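Local coordinates for MarR family transcriptional regulator (PDB 5HLI), which regulates transcription as a redox-sensing MarR-type regulator, probably binding DNA as a dimer through winged-helix domains, here in its disulfide-linked form, at the interface of chains A and B. Residues are numbered along the deposited sequence; one frame, centred on the assembly and turned at random. Chains: chain A/B, MarR family transcriptional regulator.

Contact 1 and contact 2 are neighbouring patches of the two-fold interface between the chains. The centres of their C-alpha atoms lie about 8 Å apart. They share A:Phe26, whose ring meets a cysteine sulfur in contact 1 and a leucine methyl in contact 2. Helix 2-34 of chain B also supplies residues to both. Contact 1 holds the interchain disulfide, two stacked tyrosines and bridging waters. Contact 2 is an apolar core. The oxidised bond therefore forms next to the packing that joins the dimer, and a change at the cysteines could be passed to it. Both contacts recur with the chains exchanged.

Contact 1: the interface of chains A and B. Residues chain A 26, 30, 44, 116, 119; chain B 12-13, 16-17, 20.
An interchain disulfide, the redox switch of this MarR-type dimer, joins A:Cys119, in the loop after helix 103-117, to B:Cys16 on helix 2-34. SG of A:Cys119 lies 2.0 Å from SG of B:Cys16. The CB-SG-SG-CB torsion is about +96°, so the bridge is close to a right-angled, relaxed form. A:Cys119 puts its sulfur between backbone N and carbonyl carbon (chi1 57°), and this turns it toward chain B. The rim of A:Phe26 touches the bridge, with CE1 3.4 Å from SG of B:Cys16. Beside it, the rings of A:Tyr30 and B:Tyr20 stack almost parallel, at 6° and 4.1 Å between centroids. The stack is shifted. CD2 of B:Tyr20 sits over the centre of the A:Tyr30 ring, while CG of A:Tyr30 lies toward the rim of B:Tyr20. The A:Tyr30 hydroxyl OH packs 3.1 Å from N of B:Phe17, but about at right angles to its N-H, which points to the carbonyl O of B:Asn13 inside the helix. The pair is a close contact. The same hydroxyl lies in the plane of the B:Phe17 ring, at its edge. Its polar partner here is water 2, 2.6 Å from OH of A:Tyr30. That water also meets the A:Tyr44 hydroxyl and the amide oxygen OD1 of B:Asn13. Water 1 makes a second bridge between A:Tyr44 and B:Asn13. OD1 is thus held by two waters, and it also rests against CG2 of A:Ile116, 3.5 Å away. The site locks the two subunits covalently in the oxidised state. Through A:Tyr44 on helix 41-52 it could help pass oxidation on to the DNA-binding lobes, though this structure alone does not show that.

Contact 2: the interface of chains A and B. Residues chain A 22, 26, 120-121, 132-133, 136; chain B 15, 139, 143.
Helix 2-36, the loop at residues 120-121 and helix 126-147 of chain A meet helices 2-34 and 136-147 of chain B. The contact is apolar, and no nitrogen or oxygen of one chain is within bonding reach of the other. B:Leu143 caps the ring of A:Phe26. Its methyl CD1 stands over the ring centre, 3.5 Å from the centroid of A:Phe26, in a CH-pi contact. CD1 is nearly equidistant from all six ring carbons, so it sits squarely on the face. The two side chains cross at about a right angle. One turn earlier, B:Leu139 fits among several side chains of chain A. Its CB touches CG2 of A:Val22 at 3.9 Å. Its CD1 meets CG2 of A:Thr132 tip to tip, 4.0 Å apart. The other branch, CD2, turns to CD2 of A:Leu120, also at 3.9 Å, and to the tip of A:Phe26. A:Thr132 has CG2 anti to its backbone N, which presents the methyl to this leucine. B:Leu15 comes from the other helix of chain B. Its CG is anti to the backbone N (chi1 177°), and its two methyls divide between neighbours. CD1 packs on the backbone of A:Lys133, 3.6 Å from CA. CD2 meets CD1 of A:Leu120 at 3.8 Å, across a near right angle. Within chain A, CG1 of A:Val22 and CG2 of A:Thr132 lie at the edge of the A:Phe136 ring, in its plane. The patch belongs to the helical dimerisation region, where N-terminal and C-terminal helices of both subunits interlock apart from the winged-helix lobes.

Contact 1: the interface of chains A and B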
ATOM      1  N   PHE A  26       0.623   6.828  -2.002  1.00 25.06           N
ATOM      2  CA  PHE A  26       1.052   6.533  -3.365  1.00 30.68           C
ATOM      3  C   PHE A  26       0.041   5.640  -4.071  1.00 27.35           C
ATOM      4  O   PHE A  26      -0.258   5.840  -5.255  1.00 28.39           O
ATOM      5  CB  PHE A  26       2.429   5.875  -3.359  1.00 29.62           C
ATOM      6  CG  PHE A  26       3.567   6.836  -3.167  1.00 33.03           C
ATOM      7  CD1 PHE A  26       3.874   7.771  -4.143  1.00 35.12           C
ATOM      8  CD2 PHE A  26       4.341   6.793  -2.021  1.00 31.00           C
ATOM      9  CE1 PHE A  26       4.924   8.655  -3.972  1.00 35.63           C
ATOM     10  CE2 PHE A  26       5.396   7.669  -1.845  1.00 34.57           C
ATOM     11  CZ  PHE A  26       5.688   8.601  -2.824  1.00 41.73           C
ATOM     12  N   TYR A  30      -2.063   6.357  -7.529  1.00 22.55           N
ATOM     13  CA  TYR A  30      -2.129   5.463  -8.681  1.00 22.39           C
ATOM     14  C   TYR A  30      -3.573   5.166  -9.062  1.00 22.44           C
ATOM     15  O   TYR A  30      -3.952   5.264 -10.235  1.00 25.85           O
ATOM     16  CB  TYR A  30      -1.382   4.161  -8.385  1.00 21.31           C
ATOM     17  CG  TYR A  30       0.061   4.145  -8.840  1.00 24.57           C
ATOM     18  CD1 TYR A  30       0.388   3.856 -10.159  1.00 25.75           C
ATOM     19  CD2 TYR A  30       1.096   4.400  -7.948  1.00 23.15           C
ATOM     20  CE1 TYR A  30       1.706   3.834 -10.581  1.00 22.98           C
ATOM     21  CE2 TYR A  30       2.416   4.381  -8.362  1.00 23.87           C
ATOM     22  CZ  TYR A  30       2.715   4.098  -9.677  1.00 24.35           C
ATOM     23  OH  TYR A  30       4.027   4.077 -10.092  1.00 25.58           O
ATOM     24  N   TYR A  44      -3.334  -2.317 -15.962  1.00 17.77           N
ATOM     25  CA  TYR A  44      -2.069  -1.589 -15.987  1.00 19.31           C
ATOM     26  C   TYR A  44      -0.883  -2.544 -16.046  1.00 23.90           C
ATOM     27  O   TYR A  44       0.102  -2.281 -16.748  1.00 21.19           O
ATOM     28  CB  TYR A  44      -1.992  -0.690 -14.753  1.00 19.24           C
ATOM     29  CG  TYR A  44      -0.802   0.237 -14.663  1.00 21.58           C
ATOM     30  CD1 TYR A  44      -0.376   0.978 -15.759  1.00 24.04           C
ATOM     31  CD2 TYR A  44      -0.134   0.407 -13.459  1.00 23.61           C
ATOM     32  CE1 TYR A  44       0.706   1.840 -15.660  1.00 21.96           C
ATOM     33  CE2 TYR A  44       0.939   1.263 -13.349  1.00 24.84           C
ATOM     34  CZ  TYR A  44       1.357   1.979 -14.450  1.00 27.37           C
ATOM     35  OH  TYR A  44       2.429   2.831 -14.332  1.00 28.29           O
ATOM     36  N   ILE A 116       1.730   9.589 -14.177  1.00 24.22           N
ATOM     37  CA  ILE A 116       2.222   9.005 -12.933  1.00 26.07           C
ATOM     38  C   ILE A 116       3.380   9.821 -12.379  1.00 28.52           C
ATOM     39  O   ILE A 116       3.537   9.938 -11.157  1.00 27.93           O
ATOM     40  CB  ILE A 116       2.621   7.533 -13.155  1.00 26.90           C
ATOM     41  CG1 ILE A 116       1.428   6.725 -13.670  1.00 29.20           C
ATOM     42  CG2 ILE A 116       3.151   6.910 -11.865  1.00 26.04           C
ATOM     43  CD1 ILE A 116       0.196   6.830 -12.800  1.00 30.50           C
ATOM     44  N   CYS A 119       3.710  11.993  -9.174  1.00 34.14           N
ATOM     45  CA  CYS A 119       3.580  11.437  -7.831  1.00 32.54           C
ATOM     46  C   CYS A 119       4.613  12.020  -6.875  1.00 35.18           C
ATOM     47  O   CYS A 119       4.383  12.056  -5.662  1.00 37.50           O
ATOM     48  CB  CYS A 119       3.697   9.914  -7.890  1.00 28.25           C
ATOM     49  SG  CYS A 119       5.227   9.313  -8.640  1.00 32.92           S
TER
ATOM     50  N   ALA B  12      10.624   9.102 -11.021  1.00 30.91           N
ATOM     51  CA  ALA B  12       9.356   9.221 -10.311  1.00 33.11           C
ATOM     52  C   ALA B  12       8.551   7.930 -10.421  1.00 29.19           C
ATOM     53  O   ALA B  12       8.092   7.383  -9.412  1.00 30.29           O
ATOM     54  CB  ALA B  12       8.558  10.408 -10.851  1.00 29.48           C
ATOM     55  N   ASN B  13       8.378   7.427 -11.647  1.00 31.24           N
ATOM     56  CA  ASN B  13       7.679   6.160 -11.846  1.00 30.19           C
ATOM     57  C   ASN B  13       8.329   5.035 -11.052  1.00 29.65           C
ATOM     58  O   ASN B  13       7.635   4.217 -10.438  1.00 28.75           O
ATOM     59  CB  ASN B  13       7.652   5.802 -13.331  1.00 25.42           C
ATOM     60  CG  ASN B  13       6.472   6.408 -14.055  1.00 31.01           C
ATOM     61  OD1 ASN B  13       5.447   5.753 -14.245  1.00 28.36           O
ATOM     62  ND2 ASN B  13       6.609   7.663 -14.466  1.00 26.36           N
ATOM     63  N   CYS B  16       7.691   5.530  -7.180  1.00 25.86           N
ATOM     64  CA  CYS B  16       6.284   5.456  -6.808  1.00 30.24           C
ATOM     65  C   CYS B  16       5.703   4.072  -7.057  1.00 26.40           C
ATOM     66  O   CYS B  16       4.806   3.642  -6.324  1.00 27.95           O
ATOM     67  CB  CYS B  16       5.496   6.520  -7.562  1.00 31.62           C
ATOM     68  SG  CYS B  16       6.040   8.193  -7.165  1.00 36.92           S
ATOM     69  N   PHE B  17       6.199   3.359  -8.070  1.00 23.63           N
ATOM     70  CA  PHE B  17       5.729   1.998  -8.300  1.00 23.22           C
ATOM     71  C   PHE B  17       6.257   1.050  -7.231  1.00 27.44           C
ATOM     72  O   PHE B  17       5.560   0.113  -6.823  1.00 27.51           O
ATOM     73  CB  PHE B  17       6.141   1.523  -9.693  1.00 25.04           C
ATOM     74  CG  PHE B  17       5.383   0.318 -10.170  1.00 26.69           C
ATOM     75  CD1 PHE B  17       4.057   0.428 -10.559  1.00 24.52           C
ATOM     76  CD2 PHE B  17       5.993  -0.924 -10.229  1.00 26.73           C
ATOM     77  CE1 PHE B  17       3.353  -0.677 -10.998  1.00 25.56           C
ATOM     78  CE2 PHE B  17       5.295  -2.035 -10.668  1.00 27.08           C
ATOM     79  CZ  PHE B  17       3.973  -1.912 -11.053  1.00 24.55           C
ATOM     80  N   TYR B  20       4.045   1.639  -4.432  1.00 23.96           N
ATOM     81  CA  TYR B  20       2.780   1.008  -4.803  1.00 25.84           C
ATOM     82  C   TYR B  20       2.795  -0.482  -4.472  1.00 24.00           C
ATOM     83  O   TYR B  20       1.851  -1.009  -3.870  1.00 24.84           O
ATOM     84  CB  TYR B  20       2.529   1.235  -6.294  1.00 24.03           C
ATOM     85  CG  TYR B  20       1.105   1.055  -6.773  1.00 22.53           C
ATOM     86  CD1 TYR B  20       0.032   1.062  -5.890  1.00 21.45           C
ATOM     87  CD2 TYR B  20       0.839   0.874  -8.125  1.00 27.61           C
ATOM     88  CE1 TYR B  20      -1.275   0.902  -6.355  1.00 22.45           C
ATOM     89  CE2 TYR B  20      -0.446   0.710  -8.590  1.00 23.36           C
ATOM     90  CZ  TYR B  20      -1.500   0.725  -7.708  1.00 24.87           C
ATOM     91  OH  TYR B  20      -2.774   0.560  -8.202  1.00 24.08           O
TER
HETATM   92  O   HOH W   1       3.626   4.259 -16.171  1.00 29.45           O
HETATM   93  O   HOH W   2       4.559   3.564 -12.620  1.00 33.61           O

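Contact 2: the interface of chains A and B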
ATOM      1  N   VAL A  22       2.502   6.118   4.029  1.00 31.38           N
ATOM      2  CA  VAL A  22       2.825   6.872   2.822  1.00 38.05           C
ATOM      3  C   VAL A  22       2.653   6.006   1.576  1.00 31.70           C
ATOM      4  O   VAL A  22       2.269   6.512   0.515  1.00 29.28           O
ATOM      5  CB  VAL A  22       4.241   7.475   2.911  1.00 40.99           C
ATOM      6  CG1 VAL A  22       5.297   6.396   2.974  1.00 39.55           C
ATOM      7  CG2 VAL A  22       4.501   8.405   1.733  1.00 48.59           C
ATOM      8  N   PHE A  26       0.623   6.828  -2.002  1.00 25.06           N
ATOM      9  CA  PHE A  26       1.052   6.533  -3.365  1.00 30.68           C
ATOM     10  C   PHE A  26       0.041   5.640  -4.071  1.00 27.35           C
ATOM     11  O   PHE A  26      -0.258   5.840  -5.255  1.00 28.39           O
ATOM     12  CB  PHE A  26       2.429   5.875  -3.359  1.00 29.62           C
ATOM     13  CG  PHE A  26       3.567   6.836  -3.167  1.00 33.03           C
ATOM     14  CD1 PHE A  26       3.874   7.771  -4.143  1.00 35.12           C
ATOM     15  CD2 PHE A  26       4.341   6.793  -2.021  1.00 31.00           C
ATOM     16  CE1 PHE A  26       4.924   8.655  -3.972  1.00 35.63           C
ATOM     17  CE2 PHE A  26       5.396   7.669  -1.845  1.00 34.57           C
ATOM     18  CZ  PHE A  26       5.688   8.601  -2.824  1.00 41.73           C
ATOM     19  N   LEU A 120       5.752  12.484  -7.399  1.00 36.94           N
ATOM     20  CA  LEU A 120       6.786  13.137  -6.615  1.00 37.05           C
ATOM     21  C   LEU A 120       6.825  14.630  -6.919  1.00 46.65           C
ATOM     22  O   LEU A 120       6.585  15.033  -8.063  1.00 44.14           O
ATOM     23  CB  LEU A 120       8.164  12.528  -6.903  1.00 42.38           C
ATOM     24  CG  LEU A 120       8.349  11.043  -6.584  1.00 40.23           C
ATOM     25  CD1 LEU A 120       9.807  10.641  -6.756  1.00 36.47           C
ATOM     26  CD2 LEU A 120       7.866  10.733  -5.174  1.00 40.31           C
ATOM     27  N   PRO A 121       7.225  15.460  -5.969  1.00 53.34           N
ATOM     28  CA  PRO A 121       7.362  16.896  -6.220  1.00 60.13           C
ATOM     29  C   PRO A 121       8.556  17.285  -7.071  1.00 59.35           C
ATOM     30  O   PRO A 121       9.346  16.439  -7.440  1.00 56.65           O
ATOM     31  CB  PRO A 121       7.526  17.488  -4.816  1.00 55.62           C
ATOM     32  CG  PRO A 121       7.885  16.369  -3.954  1.00 54.82           C
ATOM     33  CD  PRO A 121       7.214  15.177  -4.536  1.00 53.29           C
ATOM     34  N   THR A 132      14.665   7.370   0.282  1.00 53.85           N
ATOM     35  CA  THR A 132      13.291   6.889   0.175  1.00 47.23           C
ATOM     36  C   THR A 132      13.211   5.690  -0.760  1.00 45.29           C
ATOM     37  O   THR A 132      12.560   4.686  -0.449  1.00 46.52           O
ATOM     38  CB  THR A 132      12.373   8.011  -0.311  1.00 51.33           C
ATOM     39  OG1 THR A 132      12.537   9.162   0.526  1.00 54.72           O
ATOM     40  CG2 THR A 132      10.919   7.563  -0.274  1.00 43.72           C
ATOM     41  N   LYS A 133      13.868   5.782  -1.919  1.00 48.01           N
ATOM     42  CA  LYS A 133      13.960   4.637  -2.819  1.00 45.11           C
ATOM     43  C   LYS A 133      14.574   3.432  -2.117  1.00 48.58           C
ATOM     44  O   LYS A 133      14.092   2.304  -2.269  1.00 45.73           O
ATOM     45  CB  LYS A 133      14.779   5.008  -4.055  1.00 46.59           C
ATOM     46  CG  LYS A 133      15.031   3.855  -5.012  1.00 49.20           C
ATOM     47  CD  LYS A 133      16.246   4.137  -5.884  1.00 58.60           C
ATOM     48  CE  LYS A 133      16.467   3.037  -6.911  1.00 58.17           C
ATOM     49  NZ  LYS A 133      15.345   2.971  -7.883  1.00 58.00           N
ATOM     50  N   PHE A 136      12.088   1.702   0.387  1.00 38.01           N
ATOM     51  CA  PHE A 136      11.016   0.956  -0.265  1.00 34.19           C
ATOM     52  C   PHE A 136      11.549  -0.228  -1.060  1.00 36.03           C
ATOM     53  O   PHE A 136      10.832  -1.218  -1.243  1.00 34.09           O
ATOM     54  CB  PHE A 136      10.195   1.886  -1.160  1.00 29.05           C
ATOM     55  CG  PHE A 136       9.208   2.730  -0.405  1.00 28.61           C
ATOM     56  CD1 PHE A 136       8.134   2.143   0.245  1.00 28.90           C
ATOM     57  CD2 PHE A 136       9.355   4.104  -0.336  1.00 37.98           C
ATOM     58  CE1 PHE A 136       7.225   2.909   0.946  1.00 28.42           C
ATOM     59  CE2 PHE A 136       8.445   4.878   0.361  1.00 34.80           C
ATOM     60  CZ  PHE A 136       7.379   4.278   1.003  1.00 34.63           C
TER
ATOM     61  N   LEU B  15      10.231   5.024  -8.273  1.00 28.57           N
ATOM     62  CA  LEU B  15      10.038   5.123  -6.857  1.00 35.79           C
ATOM     63  C   LEU B  15       8.590   4.895  -6.467  1.00 31.98           C
ATOM     64  O   LEU B  15       8.304   4.171  -5.560  1.00 25.66           O
ATOM     65  CB  LEU B  15      10.503   6.478  -6.342  1.00 29.50           C
ATOM     66  CG  LEU B  15      10.257   6.669  -4.864  1.00 33.98           C
ATOM     67  CD1 LEU B  15      10.719   5.513  -4.055  1.00 43.03           C
ATOM     68  CD2 LEU B  15      10.993   7.868  -4.382  1.00 37.84           C
ATOM     69  N   LEU B 139       6.263  13.912   1.926  1.00 75.22           N
ATOM     70  CA  LEU B 139       5.523  13.194   0.893  1.00 68.43           C
ATOM     71  C   LEU B 139       4.048  13.076   1.255  1.00 65.77           C
ATOM     72  O   LEU B 139       3.182  13.127   0.373  1.00 62.68           O
ATOM     73  CB  LEU B 139       6.134  11.811   0.674  1.00 64.55           C
ATOM     74  CG  LEU B 139       7.476  11.757  -0.056  1.00 56.06           C
ATOM     75  CD1 LEU B 139       8.106  10.380   0.090  1.00 57.27           C
ATOM     76  CD2 LEU B 139       7.295  12.112  -1.522  1.00 49.97           C
ATOM     77  N   LEU B 143       1.341  14.274  -1.464  1.00 57.54           N
ATOM     78  CA  LEU B 143       0.483  13.242  -2.038  1.00 53.50           C
ATOM     79  C   LEU B 143      -0.987  13.509  -1.742  1.00 56.17           C
ATOM     80  O   LEU B 143      -1.844  13.317  -2.612  1.00 52.98           O
ATOM     81  CB  LEU B 143       0.896  11.865  -1.515  1.00 50.44           C
ATOM     82  CG  LEU B 143       2.170  11.269  -2.119  1.00 46.31           C
ATOM     83  CD1 LEU B 143       2.560   9.978  -1.409  1.00 40.26           C
ATOM     84  CD2 LEU B 143       1.993  11.030  -3.613  1.00 41.62           C
TER